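Local coordinates for putative major capsid protein (PDB 6G44) that probably builds the capsid shell of the virophage mavirus as its major capsid protein, a double jelly-roll that assembles as a trimer, at residues C[66-74]-C[216-225]; C[473-481]-C[488-496]. One frame throughout, in Å; residues are numbered along the deposited sequence.

Interaction 1: C[66-74]-C[216-225]; sequences GNLTGGAPR and IKDPVPFRNL
T69 and F222 form a hydrogen-bonded antiparallel pair, T69 N to F222 O at 2.9 Å and F222 N to T69 O at 2.8 Å, where short strand 68-69 joins a sheet of the double jelly-roll beside strand 222-235. Next to it L68 and R223 make a non-hydrogen-bonded pair, and the bond from N224 N to N67 O continues the ladder. The F222 ring is swung back beside its own backbone N (chi1 -68°), which brings its CD2-CE2 edge alongside the two glycines: CE2 lies 3.7 Å from G71 O, and G70 O also meets the edge in the ring plane. G71 suits this spot because its CA, without a side chain, can sit 3.5 Å from V220 O and 4.0 Å from P219 CB. P219, a ring already rigid, presents CG to A72 CB at 4.1 Å. On the other side of the sheet from F222, L68 packs its CB on P221 CB, while its CD2 branch reaches over toward R223 CA. R74, its chain bent at chi3 (75°), crosses I216 at about a right angle and sets NH2 4.0 Å from I216 CG2, at the guanidinium edge; a salt bridge to D203 is its strongest polar contact. One water bridges G71 N and P219 O beside the loops; another, at the N67-L225 end, hydrogen-bonds N67 O, accepts from L225 N and lies 2.8 Å from T69 OG1.

Interaction 2: C[473-481]-C[488-496]; sequences FSIRDNLTY and FMDDLTLYT
Backbone hydrogen bonds tie Y481 to M489 and L479 to D491, two bonds to each pair. Y481 N reaches M489 O at 2.8 Å, and L479 N reaches D491 O at 3.0 Å. Beyond them T493 N makes only a weak bond to D477 O as the strands part. T480-D490 lies between the two bonded pairs and N478-L492 beyond L479-D491, both non-hydrogen-bonded pairs, with CA-H groups of T480, F488 and D490 lying close to carbonyl oxygens opposite. This is an antiparallel beta hairpin, strand 488-492 folding back on the end of the long strand 464-482, in the double jelly-roll. Apolar contacts involve both strands and the residues just past them. L479 and T493 meet at about a right angle, L479 CG to T493 CG2 3.6 Å, a branched pair that fits against I31 of the second subunit. The extended arm of R476 lies against L492, R476 CD 3.8 Å from L492 CD2, while its guanidinium forms a salt bridge with E296 and NE hydrogen-bonds N330 OD1. T480, with CG2 anti to its backbone N, sets that methyl at the edge of the F488 ring, in the ring plane. Among the polar side chains, D490 makes a salt bridge with K117. N478 turns CG away from its backbone N (chi1 -176°), which lays OD1 against the D491-L492 peptide, 3.1 Å from D491 C, while ND2 bonds T290 O. N478 ND2 is still 3.6 Å from D490 OD2, the amide and carboxylate planes turned 74° apart. One water, in the plane of the Y481 ring, lies 2.6 Å from Y481 OH and donates to D491 O.

In the fold
Interaction 1 closes along the chain before interaction 2 opens, yet the two lie side by side in space, with centres about 20 Å apart. They meet through the aromatic ring of F488 in interaction 2: F488 CZ lies 3.7 Å from L225 CD2, and F488 CE2 4.2 Å from F222 CD1, both partners in interaction 1. Strands 222-235 and 488-492 belong to different sheets, which meet here through F488 packing on F222 and L225, with a hydrogen bond from R223 of interaction 1 to S482, just past segment 473-481, beside it. Both contacts also touch the second and third subunits, so they lie near the trimer interface.

Interaction 1: C[66-74]-C[216-225]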
loop_
_atom_site.group_PDB
_atom_site.type_symbol
_atom_site.label_atom_id
_atom_site.label_comp_id
_atom_site.label_asym_id
_atom_site.label_seq_id
_atom_site.Cartn_x
_atom_site.Cartn_y
_atom_site.Cartn_z
ATOM N N GLY C 66 37.788 4.387 10.295
ATOM C CA GLY C 66 37.986 5.810 10.411
ATOM C C GLY C 66 36.814 6.610 9.875
ATOM O O GLY C 66 35.944 6.072 9.162
ATOM N N ASN C 67 36.785 7.871 10.261
ATOM C CA ASN C 67 35.841 8.833 9.674
ATOM C C ASN C 67 34.386 8.333 9.893
ATOM O O ASN C 67 34.072 7.914 10.999
ATOM C CB ASN C 67 36.242 9.145 8.228
ATOM C CG ASN C 67 37.603 9.782 8.158
ATOM O OD1 ASN C 67 38.625 9.097 7.886
ATOM N ND2 ASN C 67 37.647 11.048 8.485
ATOM N N LEU C 68 33.514 8.376 8.876
ATOM C CA LEU C 68 32.101 8.043 9.101
ATOM C C LEU C 68 31.771 6.622 8.709
ATOM O O LEU C 68 32.216 6.136 7.684
ATOM C CB LEU C 68 31.201 9.004 8.339
ATOM C CG LEU C 68 31.353 10.478 8.716
ATOM C CD1 LEU C 68 30.349 11.340 7.941
ATOM C CD2 LEU C 68 31.264 10.740 10.204
ATOM N N THR C 69 30.939 5.980 9.530
ATOM C CA THR C 69 30.483 4.617 9.301
ATOM C C THR C 69 28.957 4.593 9.298
ATOM O O THR C 69 28.327 5.234 10.127
ATOM C CB THR C 69 31.067 3.678 10.389
ATOM O OG1 THR C 69 32.500 3.636 10.199
ATOM C CG2 THR C 69 30.513 2.254 10.305
ATOM N N GLY C 70 28.386 3.831 8.374
ATOM C CA GLY C 70 26.943 3.684 8.294
ATOM C C GLY C 70 26.280 3.312 9.600
ATOM O O GLY C 70 26.762 2.421 10.320
ATOM N N GLY C 71 25.118 3.913 9.862
ATOM C CA GLY C 71 24.423 3.706 11.123
ATOM C C GLY C 71 23.625 2.418 11.211
ATOM O O GLY C 71 23.267 2.043 12.329
ATOM N N ALA C 72 23.379 1.752 10.075
ATOM C CA ALA C 72 22.647 0.502 10.052
ATOM C C ALA C 72 23.439 -0.588 9.353
ATOM O O ALA C 72 23.151 -0.993 8.252
ATOM C CB ALA C 72 21.295 0.700 9.387
ATOM N N PRO C 73 24.517 -1.082 10.021
ATOM C CA PRO C 73 25.280 -2.160 9.455
ATOM C C PRO C 73 24.454 -3.441 9.269
ATOM O O PRO C 73 23.486 -3.689 10.012
ATOM C CB PRO C 73 26.404 -2.386 10.478
ATOM C CG PRO C 73 25.882 -1.858 11.760
ATOM C CD PRO C 73 25.013 -0.681 11.349
ATOM N N ARG C 74 24.823 -4.228 8.285
ATOM C CA ARG C 74 24.102 -5.423 7.925
ATOM C C ARG C 74 24.998 -6.644 8.037
ATOM O O ARG C 74 26.230 -6.535 7.985
ATOM C CB ARG C 74 23.549 -5.340 6.482
ATOM C CG ARG C 74 22.712 -4.093 6.224
ATOM C CD ARG C 74 22.162 -4.040 4.813
ATOM N NE ARG C 74 21.035 -4.943 4.582
ATOM C CZ ARG C 74 19.766 -4.657 4.856
ATOM N NH1 ARG C 74 18.848 -5.557 4.578
ATOM N NH2 ARG C 74 19.422 -3.510 5.412
ATOM N N ILE C 216 16.543 2.668 8.350
ATOM C CA ILE C 216 17.444 2.051 7.403
ATOM C C ILE C 216 17.717 2.890 6.149
ATOM O O ILE C 216 18.832 2.873 5.637
ATOM C CB ILE C 216 16.965 0.630 7.083
ATOM C CG1 ILE C 216 17.126 -0.225 8.363
ATOM C CG2 ILE C 216 17.731 0.035 5.902
ATOM C CD1 ILE C 216 16.252 -1.438 8.405
ATOM N N LYS C 217 16.743 3.679 5.692
ATOM C CA LYS C 217 16.987 4.478 4.473
ATOM C C LYS C 217 18.031 5.563 4.711
ATOM O O LYS C 217 18.937 5.760 3.868
ATOM C CB LYS C 217 15.700 5.106 3.901
ATOM C CG LYS C 217 15.979 5.992 2.680
ATOM C CD LYS C 217 14.752 6.386 1.868
ATOM C CE LYS C 217 15.107 7.472 0.850
ATOM N NZ LYS C 217 16.139 7.040 -0.148
ATOM N N ASP C 218 17.930 6.221 5.873
ATOM C CA ASP C 218 18.703 7.425 6.134
ATOM C C ASP C 218 19.173 7.517 7.600
ATOM O O ASP C 218 18.841 8.463 8.328
ATOM C CB ASP C 218 17.832 8.629 5.755
ATOM C CG ASP C 218 18.577 9.940 5.755
ATOM O OD1 ASP C 218 19.776 9.991 5.447
ATOM O OD2 ASP C 218 17.905 10.954 6.067
ATOM N N PRO C 219 19.965 6.522 8.040
ATOM C CA PRO C 219 20.438 6.519 9.418
ATOM C C PRO C 219 21.572 7.517 9.642
ATOM O O PRO C 219 22.409 7.718 8.748
ATOM C CB PRO C 219 20.959 5.078 9.615
ATOM C CG PRO C 219 21.371 4.642 8.275
ATOM C CD PRO C 219 20.519 5.388 7.274
ATOM N N VAL C 220 21.574 8.127 10.823
ATOM C CA VAL C 220 22.690 8.998 11.233
ATOM C C VAL C 220 23.970 8.135 11.318
ATOM O O VAL C 220 23.960 7.084 11.965
ATOM C CB VAL C 220 22.392 9.673 12.564
ATOM C CG1 VAL C 220 23.556 10.550 12.980
ATOM C CG2 VAL C 220 21.130 10.529 12.426
ATOM N N PRO C 221 25.069 8.554 10.664
ATOM C CA PRO C 221 26.333 7.828 10.730
ATOM C C PRO C 221 26.989 7.853 12.109
ATOM O O PRO C 221 26.752 8.775 12.893
ATOM C CB PRO C 221 27.224 8.609 9.742
ATOM C CG PRO C 221 26.310 9.407 8.910
ATOM C CD PRO C 221 25.168 9.737 9.794
ATOM N N PHE C 222 27.792 6.827 12.367
ATOM C CA PHE C 222 28.743 6.833 13.490
ATOM C C PHE C 222 30.065 7.483 13.069
ATOM O O PHE C 222 30.397 7.482 11.904
ATOM C CB PHE C 222 28.936 5.411 13.998
ATOM C CG PHE C 222 27.698 4.864 14.643
ATOM C CD1 PHE C 222 27.306 5.346 15.888
ATOM C CD2 PHE C 222 26.922 3.904 14.006
ATOM C CE1 PHE C 222 26.162 4.884 16.488
ATOM C CE2 PHE C 222 25.763 3.440 14.620
ATOM C CZ PHE C 222 25.404 3.935 15.843
ATOM N N ARG C 223 30.785 8.016 14.046
ATOM C CA ARG C 223 31.996 8.820 13.841
ATOM C C ARG C 223 33.206 8.171 14.545
ATOM O O ARG C 223 33.151 7.916 15.749
ATOM C CB ARG C 223 31.746 10.252 14.400
ATOM C CG ARG C 223 32.957 11.212 14.376
ATOM C CD ARG C 223 32.750 12.512 15.111
ATOM N NE ARG C 223 32.204 12.353 16.473
ATOM C CZ ARG C 223 31.723 13.343 17.194
ATOM N NH1 ARG C 223 31.784 14.592 16.742
ATOM N NH2 ARG C 223 31.187 13.100 18.379
ATOM N N ASN C 224 34.278 7.962 13.793
ATOM C CA ASN C 224 35.613 7.683 14.350
ATOM C C ASN C 224 35.614 6.470 15.266
ATOM O O ASN C 224 36.036 6.541 16.413
ATOM C CB ASN C 224 36.153 8.938 15.088
ATOM C CG ASN C 224 36.353 10.122 14.174
ATOM O OD1 ASN C 224 36.495 9.980 12.948
ATOM N ND2 ASN C 224 36.386 11.329 14.779
ATOM N N LEU C 225 35.134 5.351 14.728
ATOM C CA LEU C 225 35.108 4.076 15.456
ATOM C C LEU C 225 36.470 3.402 15.474
ATOM O O LEU C 225 36.763 2.436 14.796
ATOM C CB LEU C 225 34.019 3.172 14.893
ATOM C CG LEU C 225 32.606 3.733 14.906
ATOM C CD1 LEU C 225 31.654 2.669 14.342
ATOM C CD2 LEU C 225 32.123 4.177 16.275
HETATM O O HOH W 1 33.984 5.289 11.884
HETATM O O HOH W 2 24.671 6.253 8.004
#

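Interaction 2: C[473-481]-C[488-496]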
loop_
_atom_site.group_PDB
_atom_site.type_symbol
_atom_site.label_atom_id
_atom_site.label_comp_id
_atom_site.label_asym_id
_atom_site.label_seq_id
_atom_site.Cartn_x
_atom_site.Cartn_y
_atom_site.Cartn_z
ATOM N N PHE C 473 7.429 -7.224 28.612
ATOM C CA PHE C 473 8.619 -6.489 28.213
ATOM C C PHE C 473 8.410 -5.013 28.416
ATOM O O PHE C 473 7.290 -4.526 28.291
ATOM C CB PHE C 473 8.925 -6.703 26.740
ATOM C CG PHE C 473 9.232 -8.119 26.391
ATOM C CD1 PHE C 473 8.216 -8.984 26.023
ATOM C CD2 PHE C 473 10.534 -8.597 26.435
ATOM C CE1 PHE C 473 8.480 -10.302 25.680
ATOM C CE2 PHE C 473 10.797 -9.941 26.118
ATOM C CZ PHE C 473 9.767 -10.775 25.736
ATOM N N SER C 474 9.480 -4.298 28.753
ATOM C CA SER C 474 9.470 -2.828 28.736
ATOM C C SER C 474 10.245 -2.335 27.539
ATOM O O SER C 474 11.239 -2.944 27.153
ATOM C CB SER C 474 10.067 -2.223 29.989
ATOM O OG SER C 474 11.393 -2.651 30.146
ATOM N N ILE C 475 9.806 -1.196 27.001
ATOM C CA ILE C 475 10.529 -0.488 25.969
ATOM C C ILE C 475 10.801 0.873 26.557
ATOM O O ILE C 475 9.868 1.645 26.793
ATOM C CB ILE C 475 9.739 -0.386 24.647
ATOM C CG1 ILE C 475 9.409 -1.802 24.143
ATOM C CG2 ILE C 475 10.560 0.377 23.614
ATOM C CD1 ILE C 475 7.965 -2.204 24.226
ATOM N N ARG C 476 12.073 1.178 26.828
ATOM C CA ARG C 476 12.438 2.444 27.454
ATOM C C ARG C 476 13.147 3.378 26.476
ATOM O O ARG C 476 13.978 2.942 25.671
ATOM C CB ARG C 476 13.369 2.222 28.640
ATOM C CG ARG C 476 12.688 1.674 29.875
ATOM C CD ARG C 476 13.716 1.608 30.987
ATOM N NE ARG C 476 13.084 1.441 32.287
ATOM C CZ ARG C 476 12.848 0.271 32.873
ATOM N NH1 ARG C 476 12.275 0.259 34.073
ATOM N NH2 ARG C 476 13.171 -0.877 32.293
ATOM N N ASP C 477 12.848 4.663 26.609
ATOM C CA ASP C 477 13.549 5.696 25.844
ATOM C C ASP C 477 14.978 5.785 26.411
ATOM O O ASP C 477 15.187 5.864 27.623
ATOM C CB ASP C 477 12.825 7.027 25.956
ATOM C CG ASP C 477 11.398 6.992 25.362
ATOM O OD1 ASP C 477 11.082 6.102 24.553
ATOM O OD2 ASP C 477 10.619 7.879 25.679
ATOM N N ASN C 478 15.950 5.746 25.512
ATOM C CA ASN C 478 17.347 5.567 25.873
ATOM C C ASN C 478 18.174 6.173 24.761
ATOM O O ASN C 478 17.921 5.930 23.576
ATOM C CB ASN C 478 17.623 4.096 26.034
ATOM C CG ASN C 478 19.017 3.805 26.507
ATOM O OD1 ASN C 478 19.401 4.246 27.579
ATOM N ND2 ASN C 478 19.758 3.026 25.740
ATOM N N LEU C 479 19.167 6.977 25.138
ATOM C CA LEU C 479 19.996 7.665 24.154
ATOM C C LEU C 479 21.441 7.264 24.291
ATOM O O LEU C 479 21.913 7.021 25.401
ATOM C CB LEU C 479 19.921 9.156 24.326
ATOM C CG LEU C 479 18.575 9.839 24.153
ATOM C CD1 LEU C 479 18.729 11.359 24.213
ATOM C CD2 LEU C 479 17.800 9.411 22.931
ATOM N N THR C 480 22.120 7.190 23.150
ATOM C CA THR C 480 23.565 6.993 23.089
ATOM C C THR C 480 24.200 8.327 22.683
ATOM O O THR C 480 23.728 9.040 21.782
ATOM C CB THR C 480 23.889 5.858 22.110
ATOM O OG1 THR C 480 23.366 4.640 22.660
ATOM C CG2 THR C 480 25.412 5.707 21.907
ATOM N N TYR C 481 25.299 8.668 23.372
ATOM C CA TYR C 481 26.011 9.932 23.169
ATOM C C TYR C 481 27.418 9.643 22.671
ATOM O O TYR C 481 28.149 8.831 23.263
ATOM C CB TYR C 481 26.095 10.725 24.470
ATOM C CG TYR C 481 24.758 11.026 25.079
ATOM C CD1 TYR C 481 24.154 10.120 25.939
ATOM C CD2 TYR C 481 24.078 12.197 24.767
ATOM C CE1 TYR C 481 22.911 10.386 26.492
ATOM C CE2 TYR C 481 22.840 12.456 25.307
ATOM C CZ TYR C 481 22.266 11.547 26.170
ATOM O OH TYR C 481 21.030 11.856 26.703
ATOM N N PHE C 488 31.967 6.997 24.066
ATOM C CA PHE C 488 30.514 6.767 23.977
ATOM C C PHE C 488 29.950 6.485 25.369
ATOM O O PHE C 488 30.586 5.839 26.200
ATOM C CB PHE C 488 30.196 5.565 23.063
ATOM C CG PHE C 488 30.322 5.842 21.585
ATOM C CD1 PHE C 488 31.547 5.806 20.945
ATOM C CD2 PHE C 488 29.178 6.108 20.821
ATOM C CE1 PHE C 488 31.660 6.041 19.581
ATOM C CE2 PHE C 488 29.291 6.344 19.455
ATOM C CZ PHE C 488 30.527 6.319 18.833
ATOM N N MET C 489 28.704 6.903 25.566
ATOM C CA MET C 489 27.921 6.655 26.783
ATOM C C MET C 489 26.502 6.378 26.334
ATOM O O MET C 489 26.100 6.780 25.246
ATOM C CB MET C 489 27.909 7.860 27.733
ATOM C CG MET C 489 29.265 8.215 28.334
ATOM S SD MET C 489 29.112 9.663 29.411
ATOM C CE MET C 489 28.168 9.043 30.801
ATOM N N ASP C 490 25.743 5.675 27.154
ATOM C CA ASP C 490 24.296 5.646 26.949
ATOM C C ASP C 490 23.586 5.814 28.276
ATOM O O ASP C 490 24.144 5.513 29.323
ATOM C CB ASP C 490 23.843 4.416 26.140
ATOM C CG ASP C 490 23.934 3.123 26.882
ATOM O OD1 ASP C 490 24.728 2.991 27.828
ATOM O OD2 ASP C 490 23.150 2.220 26.501
ATOM N N ASP C 491 22.389 6.379 28.241
ATOM C CA ASP C 491 21.626 6.615 29.464
ATOM C C ASP C 491 20.156 6.762 29.133
ATOM O O ASP C 491 19.788 7.330 28.101
ATOM C CB ASP C 491 22.055 7.931 30.152
ATOM C CG ASP C 491 23.288 7.793 30.997
ATOM O OD1 ASP C 491 23.297 6.985 31.940
ATOM O OD2 ASP C 491 24.258 8.503 30.687
ATOM N N LEU C 492 19.338 6.326 30.072
ATOM C CA LEU C 492 17.908 6.567 30.016
ATOM C C LEU C 492 17.623 8.061 30.092
ATOM O O LEU C 492 18.385 8.815 30.704
ATOM C CB LEU C 492 17.216 5.858 31.179
ATOM C CG LEU C 492 17.332 4.346 31.254
ATOM C CD1 LEU C 492 16.600 3.839 32.492
ATOM C CD2 LEU C 492 16.811 3.657 29.984
ATOM N N THR C 493 16.543 8.492 29.454
ATOM C CA THR C 493 16.110 9.873 29.468
ATOM C C THR C 493 15.100 9.987 30.600
ATOM O O THR C 493 13.923 9.644 30.416
ATOM C CB THR C 493 15.470 10.263 28.111
ATOM O OG1 THR C 493 14.414 9.344 27.776
ATOM C CG2 THR C 493 16.495 10.228 27.010
ATOM N N LEU C 494 15.564 10.386 31.777
ATOM C CA LEU C 494 14.730 10.455 32.985
ATOM C C LEU C 494 14.629 11.870 33.542
ATOM O O LEU C 494 15.619 12.623 33.549
ATOM C CB LEU C 494 15.282 9.519 34.057
ATOM C CG LEU C 494 15.360 8.043 33.694
ATOM C CD1 LEU C 494 16.009 7.260 34.824
ATOM C CD2 LEU C 494 13.987 7.485 33.357
ATOM N N TYR C 495 13.437 12.215 34.023
ATOM C CA TYR C 495 13.104 13.534 34.526
ATOM C C TYR C 495 12.170 13.382 35.720
ATOM O O TYR C 495 11.535 12.346 35.891
ATOM C CB TYR C 495 12.433 14.395 33.432
ATOM C CG TYR C 495 13.239 14.391 32.170
ATOM C CD1 TYR C 495 14.273 15.298 31.965
ATOM C CD2 TYR C 495 13.035 13.392 31.228
ATOM C CE1 TYR C 495 15.053 15.211 30.800
ATOM C CE2 TYR C 495 13.806 13.292 30.100
ATOM C CZ TYR C 495 14.806 14.187 29.883
ATOM O OH TYR C 495 15.535 14.042 28.714
ATOM N N THR C 496 12.065 14.424 36.538
ATOM C CA THR C 496 11.126 14.364 37.636
ATOM C C THR C 496 9.697 14.465 37.101
ATOM O O THR C 496 9.464 15.118 36.069
ATOM C CB THR C 496 11.327 15.489 38.659
ATOM O OG1 THR C 496 11.055 16.750 38.044
ATOM C CG2 THR C 496 12.762 15.461 39.223
HETATM O O HOH W 3 19.870 10.256 28.327
#